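Local coordinates for ribonucleoside-diphosphate reductase, alpha chain (Actinobacillus ureae ATCC 25976, PDB 6DQX), which probably reduces ribonucleoside diphosphates to their deoxy forms, as the catalytic subunit of a class Id ribonucleotide reductase, at residues G83-S88 / E310-F315; L274-M279 / L547-Y552; A359-F364 / K491-T496. One frame throughout, in Å; residues are numbered along the deposited sequence.

Interaction 1: G83-S88 / E310-F315; sequences GYFSLS and EVLTYF
The carbonyl oxygen of Val311 is held twice: the backbone N of Phe315 bonds to Val311 O at 2.9 Å within the helix, and the hydroxyl of Tyr72 supplies a second hydrogen bond from helix 72-82. The side chain of the same residue turns a methyl group to Phe85 on the neighbouring strand, and from there on the contact is entirely apolar. Leu312 does most of the work. Its CG stands opposite the backbone N (chi1 -165°), which brings CD1 over the middle of the Phe85 ring, 3.8 Å from the centroid and 9° off the normal, a nearly ideal CH-pi contact. Leu312 CB backs this methyl over the same face, reaching Phe85 CE1 at 3.8 Å, and the two side chains run past each other in opposite directions. Val311 meets the ring differently: its CG1 lies near the ring plane, at the edge, 4.1 Å from Phe85 CZ, with the two side chains roughly perpendicular. One aromatic ring is therefore touched on a face and on its rim by consecutive helix residues. Further along the strand, Leu87 CD2 comes obliquely to Phe315 CE2 at 4.0 Å, again with the side chains crossing at about a right angle. Met80 of helix 72-82 touches both Phe85 and Leu87, while Met295 of strand 288-296 lies against Phe85 and Leu312, and all five touching residues are buried. Strand 85-87 and helix segment 310-315 run almost parallel, their axes 10.6 Å apart and inclined by only 16°. The strand pairs antiparallel with strand 288-296, and helix 308-327 covers it through aliphatic and aromatic side chains, consistent with the alpha/beta barrel of ribonucleotide reductases.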
loop_
_atom_site.group_PDB
_atom_site.type_symbol
_atom_site.label_atom_id
_atom_site.label_comp_id
_atom_site.label_asym_id
_atom_site.label_seq_id
_atom_site.Cartn_x
_atom_site.Cartn_y
_atom_site.Cartn_z
ATOM N N GLY A 83 39.879 1.600 -17.929
ATOM C CA GLY A 83 38.730 0.761 -18.256
ATOM C C GLY A 83 38.594 -0.456 -17.332
ATOM O O GLY A 83 37.953 -1.433 -17.702
ATOM N N TYR A 84 39.184 -0.389 -16.135
ATOM C CA TYR A 84 39.162 -1.535 -15.208
ATOM C C TYR A 84 37.893 -1.644 -14.378
ATOM O O TYR A 84 37.636 -2.731 -13.858
ATOM C CB TYR A 84 40.326 -1.468 -14.221
ATOM C CG TYR A 84 41.718 -1.483 -14.828
ATOM C CD1 TYR A 84 41.948 -1.883 -16.144
ATOM C CD2 TYR A 84 42.804 -1.133 -14.056
ATOM C CE1 TYR A 84 43.224 -1.902 -16.671
ATOM C CE2 TYR A 84 44.096 -1.166 -14.573
ATOM C CZ TYR A 84 44.294 -1.545 -15.875
ATOM O OH TYR A 84 45.582 -1.568 -16.389
ATOM N N PHE A 85 37.175 -0.528 -14.199
ATOM C CA PHE A 85 36.015 -0.391 -13.275
ATOM C C PHE A 85 34.751 -0.027 -13.993
ATOM O O PHE A 85 34.731 0.919 -14.774
ATOM C CB PHE A 85 36.182 0.796 -12.298
ATOM C CG PHE A 85 37.262 0.650 -11.290
ATOM C CD1 PHE A 85 37.874 -0.565 -11.021
ATOM C CD2 PHE A 85 37.645 1.766 -10.549
ATOM C CE1 PHE A 85 38.867 -0.644 -10.080
ATOM C CE2 PHE A 85 38.636 1.684 -9.596
ATOM C CZ PHE A 85 39.254 0.469 -9.363
ATOM N N SER A 86 33.667 -0.693 -13.639
ATOM C CA SER A 86 32.327 -0.226 -13.956
ATOM C C SER A 86 31.681 0.149 -12.626
ATOM O O SER A 86 31.836 -0.566 -11.653
ATOM C CB SER A 86 31.550 -1.349 -14.639
ATOM O OG SER A 86 30.156 -1.155 -14.560
ATOM N N LEU A 87 30.951 1.267 -12.598
ATOM C CA LEU A 87 30.241 1.721 -11.407
ATOM C C LEU A 87 28.761 1.513 -11.632
ATOM O O LEU A 87 28.278 1.580 -12.778
ATOM C CB LEU A 87 30.519 3.202 -11.122
ATOM C CG LEU A 87 31.977 3.642 -11.150
ATOM C CD1 LEU A 87 32.050 5.111 -10.826
ATOM C CD2 LEU A 87 32.812 2.828 -10.185
ATOM N N SER A 88 28.036 1.254 -10.550
ATOM C CA SER A 88 26.606 0.980 -10.642
ATOM C C SER A 88 25.853 2.250 -11.026
ATOM O O SER A 88 26.329 3.372 -10.785
ATOM C CB SER A 88 26.055 0.469 -9.316
ATOM O OG SER A 88 26.003 1.524 -8.378
ATOM N N GLU A 310 41.398 -3.802 -4.751
ATOM C CA GLU A 310 41.414 -3.212 -3.424
ATOM C C GLU A 310 40.866 -1.795 -3.412
ATOM O O GLU A 310 40.096 -1.415 -2.508
ATOM C CB GLU A 310 42.835 -3.221 -2.870
ATOM C CG GLU A 310 43.345 -4.629 -2.617
ATOM C CD GLU A 310 44.101 -5.248 -3.766
ATOM O OE1 GLU A 310 43.803 -4.990 -4.959
ATOM O OE2 GLU A 310 44.996 -6.086 -3.462
ATOM N N VAL A 311 41.257 -1.013 -4.419
ATOM C CA VAL A 311 40.757 0.362 -4.552
ATOM C C VAL A 311 39.250 0.360 -4.729
ATOM O O VAL A 311 38.559 1.182 -4.100
ATOM C CB VAL A 311 41.505 1.134 -5.679
ATOM C CG1 VAL A 311 40.775 2.395 -6.121
ATOM C CG2 VAL A 311 42.906 1.491 -5.170
ATOM N N LEU A 312 38.741 -0.566 -5.547
ATOM C CA LEU A 312 37.296 -0.644 -5.756
ATOM C C LEU A 312 36.558 -1.071 -4.455
ATOM O O LEU A 312 35.484 -0.547 -4.144
ATOM C CB LEU A 312 36.962 -1.548 -6.952
ATOM C CG LEU A 312 35.529 -1.404 -7.475
ATOM C CD1 LEU A 312 35.252 0.005 -8.019
ATOM C CD2 LEU A 312 35.252 -2.441 -8.558
ATOM N N THR A 313 37.156 -1.977 -3.680
ATOM C CA THR A 313 36.607 -2.379 -2.382
ATOM C C THR A 313 36.502 -1.196 -1.388
ATOM O O THR A 313 35.440 -0.973 -0.756
ATOM C CB THR A 313 37.430 -3.537 -1.790
ATOM O OG1 THR A 313 37.456 -4.617 -2.740
ATOM C CG2 THR A 313 36.855 -3.995 -0.455
ATOM N N TYR A 314 37.597 -0.434 -1.291
ATOM C CA TYR A 314 37.640 0.809 -0.507
ATOM C C TYR A 314 36.538 1.752 -0.959
ATOM O O TYR A 314 35.845 2.344 -0.133
ATOM C CB TYR A 314 38.977 1.511 -0.661
ATOM C CG TYR A 314 40.085 1.035 0.252
ATOM C CD1 TYR A 314 40.381 -0.316 0.405
ATOM C CD2 TYR A 314 40.855 1.957 0.958
ATOM C CE1 TYR A 314 41.423 -0.735 1.226
ATOM C CE2 TYR A 314 41.891 1.554 1.787
ATOM C CZ TYR A 314 42.177 0.214 1.913
ATOM O OH TYR A 314 43.221 -0.167 2.715
ATOM N N PHE A 315 36.338 1.831 -2.276
ATOM C CA PHE A 315 35.316 2.726 -2.830
ATOM C C PHE A 315 33.928 2.296 -2.400
ATOM O O PHE A 315 33.115 3.132 -1.981
ATOM C CB PHE A 315 35.401 2.790 -4.359
ATOM C CG PHE A 315 34.326 3.613 -4.984
ATOM C CD1 PHE A 315 34.348 4.979 -4.832
ATOM C CD2 PHE A 315 33.297 3.019 -5.736
ATOM C CE1 PHE A 315 33.364 5.765 -5.405
ATOM C CE2 PHE A 315 32.320 3.796 -6.316
ATOM C CZ PHE A 315 32.367 5.174 -6.169
#

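Interaction 2: L274-M279 / L547-Y552; sequences LCTEIM and LKSIYY
Cys275 and Thr276 meet Tyr551 and Ser549 at close range. The carbonyl oxygen of Cys275 sits over the centre of the Tyr551 ring, 3.4 Å above its plane, and the Cys275 thiol lies obliquely to the same ring, with SG 3.5 Å from Tyr551 OH. One residue on, Ser549 OG donates to Thr276 O at 2.7 Å, approaching 30° out of the carbonyl plane. Thr276 CG2 rests obliquely against the Tyr551 ring, 3.7 Å from CD1. A water gives hydrogen bonds to both Thr276 OG1 and Ser549 OG, tying together two hydroxyls that do not bond directly; a second water, in the plane of the tyrosine ring, joins Tyr551 OH to Leu274 O.

Residues 274-279 belong to an Asn-Leu-Cys-x-Glu loop that matches the finger loop inside the barrel of class I ribonucleotide reductases. In those relatives the loop cysteine is oxidised to a transient thiyl radical through a pair of adjacent tyrosines. The placing of Cys275 beside Tyr551, with Tyr552 CD2 3.7 Å above the other face of the Tyr551 ring, is consistent with that pathway.

Several bonds set the first shell in place. Thr276 OG1 turns back to donate to Cys275 O at 2.6 Å, its chi1 of 76° holding the hydroxyl between the backbone N and carbonyl carbon; Ser521 OG also binds Cys275 O, so the oxygen facing the ring is gripped twice. At the other end of the contact, the bent chain of Met279 brings CE to 3.6 Å from Lys548 CB, where it crosses the extended lysine at a slant. Gln518 links these two further out: its backbone O receives Lys548 NZ, and its OE1 accepts Met279 N.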
loop_
_atom_site.group_PDB
_atom_site.type_symbol
_atom_site.label_atom_id
_atom_site.label_comp_id
_atom_site.label_asym_id
_atom_site.label_seq_id
_atom_site.Cartn_x
_atom_site.Cartn_y
_atom_site.Cartn_z
ATOM N N LEU A 274 16.148 -8.669 -6.192
ATOM C CA LEU A 274 15.490 -8.554 -7.489
ATOM C C LEU A 274 16.193 -9.350 -8.597
ATOM O O LEU A 274 15.528 -9.907 -9.464
ATOM C CB LEU A 274 15.425 -7.084 -7.884
ATOM C CG LEU A 274 14.696 -6.730 -9.165
ATOM C CD1 LEU A 274 13.223 -7.013 -8.995
ATOM C CD2 LEU A 274 14.913 -5.254 -9.484
ATOM N N CYS A 275 17.537 -9.393 -8.575
ATOM C CA CYS A 275 18.324 -10.026 -9.642
ATOM C C CYS A 275 18.977 -11.378 -9.305
ATOM O O CYS A 275 19.599 -11.967 -10.189
ATOM C CB CYS A 275 19.371 -9.041 -10.141
ATOM S SG CYS A 275 18.611 -7.544 -10.836
ATOM N N THR A 276 18.747 -11.863 -8.082
ATOM C CA THR A 276 19.090 -13.206 -7.563
ATOM C C THR A 276 20.563 -13.429 -7.194
ATOM O O THR A 276 20.925 -14.555 -6.839
ATOM C CB THR A 276 18.626 -14.405 -8.448
ATOM O OG1 THR A 276 19.484 -14.543 -9.595
ATOM C CG2 THR A 276 17.195 -14.253 -8.924
ATOM N N GLU A 277 21.386 -12.385 -7.193
ATOM C CA GLU A 277 22.810 -12.528 -6.842
ATOM C C GLU A 277 23.103 -12.244 -5.357
ATOM O O GLU A 277 24.191 -12.580 -4.863
ATOM C CB GLU A 277 23.667 -11.583 -7.694
ATOM C CG GLU A 277 23.869 -10.149 -7.180
ATOM C CD GLU A 277 22.757 -9.173 -7.525
ATOM O OE1 GLU A 277 21.697 -9.594 -8.015
ATOM O OE2 GLU A 277 22.977 -7.958 -7.359
ATOM N N ILE A 278 22.172 -11.592 -4.659
ATOM C CA ILE A 278 22.434 -11.215 -3.265
ATOM C C ILE A 278 22.088 -12.365 -2.329
ATOM O O ILE A 278 21.129 -13.099 -2.556
ATOM C CB ILE A 278 21.639 -9.932 -2.898
ATOM C CG1 ILE A 278 22.113 -8.767 -3.797
ATOM C CG2 ILE A 278 21.775 -9.583 -1.422
ATOM C CD1 ILE A 278 23.537 -8.306 -3.540
ATOM N N MET A 279 22.889 -12.512 -1.270
ATOM C CA MET A 279 22.717 -13.593 -0.272
ATOM C C MET A 279 22.982 -13.017 1.103
ATOM O O MET A 279 24.052 -13.228 1.688
ATOM C CB MET A 279 23.664 -14.777 -0.568
ATOM C CG MET A 279 23.489 -15.363 -1.960
ATOM S SD MET A 279 22.032 -16.379 -2.008
ATOM C CE MET A 279 21.537 -16.330 -3.722
ATOM N N LEU A 547 24.784 -24.364 -6.613
ATOM C CA LEU A 547 24.326 -23.028 -7.046
ATOM C C LEU A 547 23.277 -22.543 -6.058
ATOM O O LEU A 547 22.467 -23.339 -5.555
ATOM C CB LEU A 547 23.728 -23.010 -8.457
ATOM C CG LEU A 547 24.712 -22.732 -9.584
ATOM C CD1 LEU A 547 25.732 -23.833 -9.619
ATOM C CD2 LEU A 547 24.025 -22.583 -10.927
ATOM N N LYS A 548 23.353 -21.263 -5.728
ATOM C CA LYS A 548 22.422 -20.695 -4.729
ATOM C C LYS A 548 21.150 -20.153 -5.391
ATOM O O LYS A 548 20.115 -19.973 -4.704
ATOM C CB LYS A 548 23.108 -19.606 -3.917
ATOM C CG LYS A 548 24.382 -20.061 -3.239
ATOM C CD LYS A 548 25.142 -18.879 -2.669
ATOM C CE LYS A 548 26.301 -19.327 -1.840
ATOM N NZ LYS A 548 27.114 -18.220 -1.265
ATOM N N SER A 549 21.204 -19.904 -6.698
ATOM C CA SER A 549 20.051 -19.375 -7.430
ATOM C C SER A 549 20.149 -19.612 -8.921
ATOM O O SER A 549 21.227 -19.932 -9.447
ATOM C CB SER A 549 19.875 -17.868 -7.170
ATOM O OG SER A 549 21.010 -17.133 -7.614
ATOM N N ILE A 550 19.013 -19.493 -9.587
ATOM C CA ILE A 550 18.926 -19.362 -11.034
ATOM C C ILE A 550 18.018 -18.157 -11.293
ATOM O O ILE A 550 17.017 -17.972 -10.593
ATOM C CB ILE A 550 18.331 -20.616 -11.723
ATOM C CG1 ILE A 550 19.280 -21.820 -11.627
ATOM C CG2 ILE A 550 18.007 -20.328 -13.179
ATOM C CD1 ILE A 550 20.533 -21.704 -12.459
ATOM N N TYR A 551 18.362 -17.369 -12.306
ATOM C CA TYR A 551 17.644 -16.148 -12.667
ATOM C C TYR A 551 16.609 -16.458 -13.774
ATOM O O TYR A 551 15.671 -17.170 -13.474
ATOM C CB TYR A 551 18.666 -15.078 -13.034
ATOM C CG TYR A 551 18.214 -13.630 -13.103
ATOM C CD1 TYR A 551 17.086 -13.164 -12.425
ATOM C CD2 TYR A 551 18.959 -12.712 -13.833
ATOM C CE1 TYR A 551 16.724 -11.819 -12.496
ATOM C CE2 TYR A 551 18.621 -11.388 -13.891
ATOM C CZ TYR A 551 17.498 -10.953 -13.232
ATOM O OH TYR A 551 17.178 -9.633 -13.319
ATOM N N TYR A 552 16.743 -15.926 -14.987
ATOM C CA TYR A 552 15.783 -16.151 -16.092
ATOM C C TYR A 552 16.120 -17.362 -16.948
ATOM O O TYR A 552 17.288 -17.642 -17.203
ATOM C CB TYR A 552 15.780 -14.963 -17.076
ATOM C CG TYR A 552 14.929 -13.808 -16.684
ATOM C CD1 TYR A 552 13.581 -13.745 -17.077
ATOM C CD2 TYR A 552 15.464 -12.742 -15.934
ATOM C CE1 TYR A 552 12.787 -12.656 -16.723
ATOM C CE2 TYR A 552 14.675 -11.649 -15.559
ATOM C CZ TYR A 552 13.340 -11.610 -15.947
ATOM O OH TYR A 552 12.561 -10.530 -15.578
HETATM O O HOH W 1 14.699 -8.970 -12.199
HETATM O O HOH W 2 20.712 -16.754 -10.589
#

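Interaction 3: A359-F364 / K491-T496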
loop_
_atom_site.group_PDB
_atom_site.type_symbol
_atom_site.label_atom_id
_atom_site.label_comp_id
_atom_site.label_asym_id
_atom_site.label_seq_id
_atom_site.Cartn_x
_atom_site.Cartn_y
_atom_site.Cartn_z
ATOM N N ALA A 359 39.422 -12.604 -26.179
ATOM C CA ALA A 359 40.687 -11.904 -26.392
ATOM C C ALA A 359 41.867 -12.871 -26.358
ATOM O O ALA A 359 42.921 -12.569 -26.924
ATOM C CB ALA A 359 40.900 -10.813 -25.352
ATOM N N ASN A 360 41.699 -13.984 -25.653
ATOM C CA ASN A 360 42.719 -15.042 -25.545
ATOM C C ASN A 360 42.480 -16.259 -26.416
ATOM O O ASN A 360 43.171 -17.271 -26.266
ATOM C CB ASN A 360 42.857 -15.436 -24.070
ATOM C CG ASN A 360 43.549 -14.365 -23.278
ATOM O OD1 ASN A 360 44.782 -14.338 -23.228
ATOM N ND2 ASN A 360 42.777 -13.441 -22.683
ATOM N N ASN A 361 41.548 -16.150 -27.354
ATOM C CA ASN A 361 41.182 -17.219 -28.249
ATOM C C ASN A 361 40.797 -18.516 -27.525
ATOM O O ASN A 361 41.177 -19.613 -27.915
ATOM C CB ASN A 361 42.315 -17.459 -29.254
ATOM C CG ASN A 361 41.835 -18.191 -30.478
ATOM O OD1 ASN A 361 40.761 -17.891 -30.998
ATOM N ND2 ASN A 361 42.623 -19.151 -30.954
ATOM N N ILE A 362 40.013 -18.371 -26.463
ATOM C CA ILE A 362 39.558 -19.500 -25.648
ATOM C C ILE A 362 38.066 -19.620 -25.842
ATOM O O ILE A 362 37.335 -18.618 -25.719
ATOM C CB ILE A 362 39.849 -19.289 -24.142
ATOM C CG1 ILE A 362 41.357 -19.180 -23.887
ATOM C CG2 ILE A 362 39.223 -20.394 -23.308
ATOM C CD1 ILE A 362 41.774 -18.644 -22.527
ATOM N N ALA A 363 37.612 -20.844 -26.108
ATOM C CA ALA A 363 36.189 -21.129 -26.217
ATOM C C ALA A 363 35.528 -21.106 -24.837
ATOM O O ALA A 363 36.100 -21.569 -23.834
ATOM C CB ALA A 363 35.970 -22.467 -26.880
ATOM N N PHE A 364 34.309 -20.585 -24.766
ATOM C CA PHE A 364 33.619 -20.474 -23.479
ATOM C C PHE A 364 33.540 -21.803 -22.738
ATOM O O PHE A 364 33.920 -21.894 -21.568
ATOM C CB PHE A 364 32.204 -19.918 -23.695
ATOM C CG PHE A 364 31.447 -19.649 -22.419
ATOM C CD1 PHE A 364 30.736 -20.658 -21.779
ATOM C CD2 PHE A 364 31.448 -18.371 -21.866
ATOM C CE1 PHE A 364 30.041 -20.392 -20.608
ATOM C CE2 PHE A 364 30.754 -18.106 -20.684
ATOM C CZ PHE A 364 30.062 -19.113 -20.066
ATOM N N LYS A 491 35.167 -21.127 -35.180
ATOM C CA LYS A 491 33.724 -21.239 -34.922
ATOM C C LYS A 491 33.416 -21.487 -33.437
ATOM O O LYS A 491 32.477 -20.899 -32.893
ATOM C CB LYS A 491 33.087 -22.355 -35.756
ATOM C CG LYS A 491 32.959 -22.043 -37.237
ATOM C CD LYS A 491 32.310 -23.215 -37.961
ATOM C CE LYS A 491 32.218 -22.963 -39.454
ATOM N NZ LYS A 491 31.658 -24.144 -40.174
ATOM N N GLU A 492 34.205 -22.351 -32.798
ATOM C CA GLU A 492 34.024 -22.650 -31.366
ATOM C C GLU A 492 34.177 -21.389 -30.507
ATOM O O GLU A 492 33.363 -21.151 -29.607
ATOM C CB GLU A 492 34.991 -23.747 -30.869
ATOM C CG GLU A 492 34.454 -25.170 -30.958
ATOM C CD GLU A 492 33.435 -25.526 -29.878
ATOM O OE1 GLU A 492 33.331 -24.832 -28.833
ATOM O OE2 GLU A 492 32.729 -26.536 -30.069
ATOM N N VAL A 493 35.187 -20.583 -30.807
ATOM C CA VAL A 493 35.470 -19.384 -30.018
ATOM C C VAL A 493 34.327 -18.359 -30.113
ATOM O O VAL A 493 34.065 -17.655 -29.138
ATOM C CB VAL A 493 36.834 -18.749 -30.396
ATOM C CG1 VAL A 493 37.032 -17.395 -29.734
ATOM C CG2 VAL A 493 37.975 -19.683 -29.995
ATOM N N PHE A 494 33.624 -18.330 -31.257
ATOM C CA PHE A 494 32.550 -17.363 -31.497
ATOM C C PHE A 494 31.128 -17.941 -31.503
ATOM O O PHE A 494 30.205 -17.311 -32.034
ATOM C CB PHE A 494 32.872 -16.564 -32.779
ATOM C CG PHE A 494 34.125 -15.767 -32.655
ATOM C CD1 PHE A 494 34.155 -14.649 -31.857
ATOM C CD2 PHE A 494 35.310 -16.186 -33.260
ATOM C CE1 PHE A 494 35.315 -13.915 -31.692
ATOM C CE2 PHE A 494 36.475 -15.463 -33.104
ATOM C CZ PHE A 494 36.486 -14.329 -32.310
ATOM N N LYS A 495 30.929 -19.109 -30.885
ATOM C CA LYS A 495 29.579 -19.585 -30.615
ATOM C C LYS A 495 28.801 -18.519 -29.826
ATOM O O LYS A 495 29.358 -17.829 -28.951
ATOM C CB LYS A 495 29.576 -20.879 -29.806
ATOM C CG LYS A 495 29.865 -22.145 -30.579
ATOM C CD LYS A 495 29.731 -23.325 -29.623
ATOM C CE LYS A 495 30.335 -24.587 -30.188
ATOM N NZ LYS A 495 29.407 -25.291 -31.087
ATOM N N THR A 496 27.520 -18.399 -30.155
ATOM C CA THR A 496 26.568 -17.511 -29.449
ATOM C C THR A 496 26.094 -18.161 -28.149
ATOM O O THR A 496 26.248 -19.363 -27.967
ATOM C CB THR A 496 25.318 -17.276 -30.321
ATOM O OG1 THR A 496 24.691 -18.531 -30.599
ATOM C CG2 THR A 496 25.699 -16.620 -31.624
HETATM O O HOH W 3 34.661 -17.954 -26.510
HETATM O O HOH W 4 32.589 -20.521 -27.142
#
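Asn361 sets a carboxamide oxygen against a methyl group, with OD1 3.5 Å from CG2 of Val493, and it does so from a backbone of positive phi (54°), a conformation that asparagine accepts more readily than most residues other than glycine. The positive phi marks Asn361 as the C-prime residue of a Schellman motif that closes helix 353-359: Ile362 N returns to Leu357 O and Asn361 N to Gln358 O. Val493 is likewise the last residue of its helix, since Phe494 is the first to leave helical geometry, and the contact joins the C-terminal ends of helices 353-359 and 488-493, both in sequence assigned to the ribonucleotide reductase barrel family. The Asn361 and Val493 side chains cross at about a right angle. An anti placement of Asn361 CG relative to the backbone N (chi1 -160°) brings the amide across the valine, whose CG1 also lies 4.0 Å from OD1, so that the oxygen faces both methyls. The same Val493 CG2 packs against the backbone beyond, 4.1 Å from Ala363 N. Ala363 itself lies against the last turn, its CB 4.0 Å from Glu492 O and equally near OE1 of the bent Glu492 side chain. OE2 of that carboxylate has a long salt bridge to Lys495 NZ.

Water, rather than direct bonding, connects the polar backbone atoms. One molecule lies between the carbonyls of Ile362 and Val493, placed to donate to each; Val493 O is also bonded by Gln358 NE2 of the capped helix. The buried Phe364 turns its ring toward Trp353 and His354, but its amide faces the junction: a further water accepts from Phe364 N at 2.9 Å and donates to Glu492 O at 2.7 Å.

In the fold
Interactions 1 and 2 are buried and reach the same sheet at different strands. Interaction 1 lays a helix on strand 85-87 through hydrocarbon and aromatic contacts alone, whereas interaction 2 sets an irregular loop against strand 549-554, nearest the centre of the chain, with a serine-to-carbonyl hydrogen bond, bridging waters and a ring-facing carbonyl, in keeping with a probable radical site. The centres of interactions 1 and 2 are about 22 Å apart, and their segments alternate along the sequence. Interaction 3 is peripheral, its centre about 24 Å from that of the chain, and partly exposed; its own segments contain no strand, and its helix ends meet mainly through methyl contacts and water. None of the three touches another.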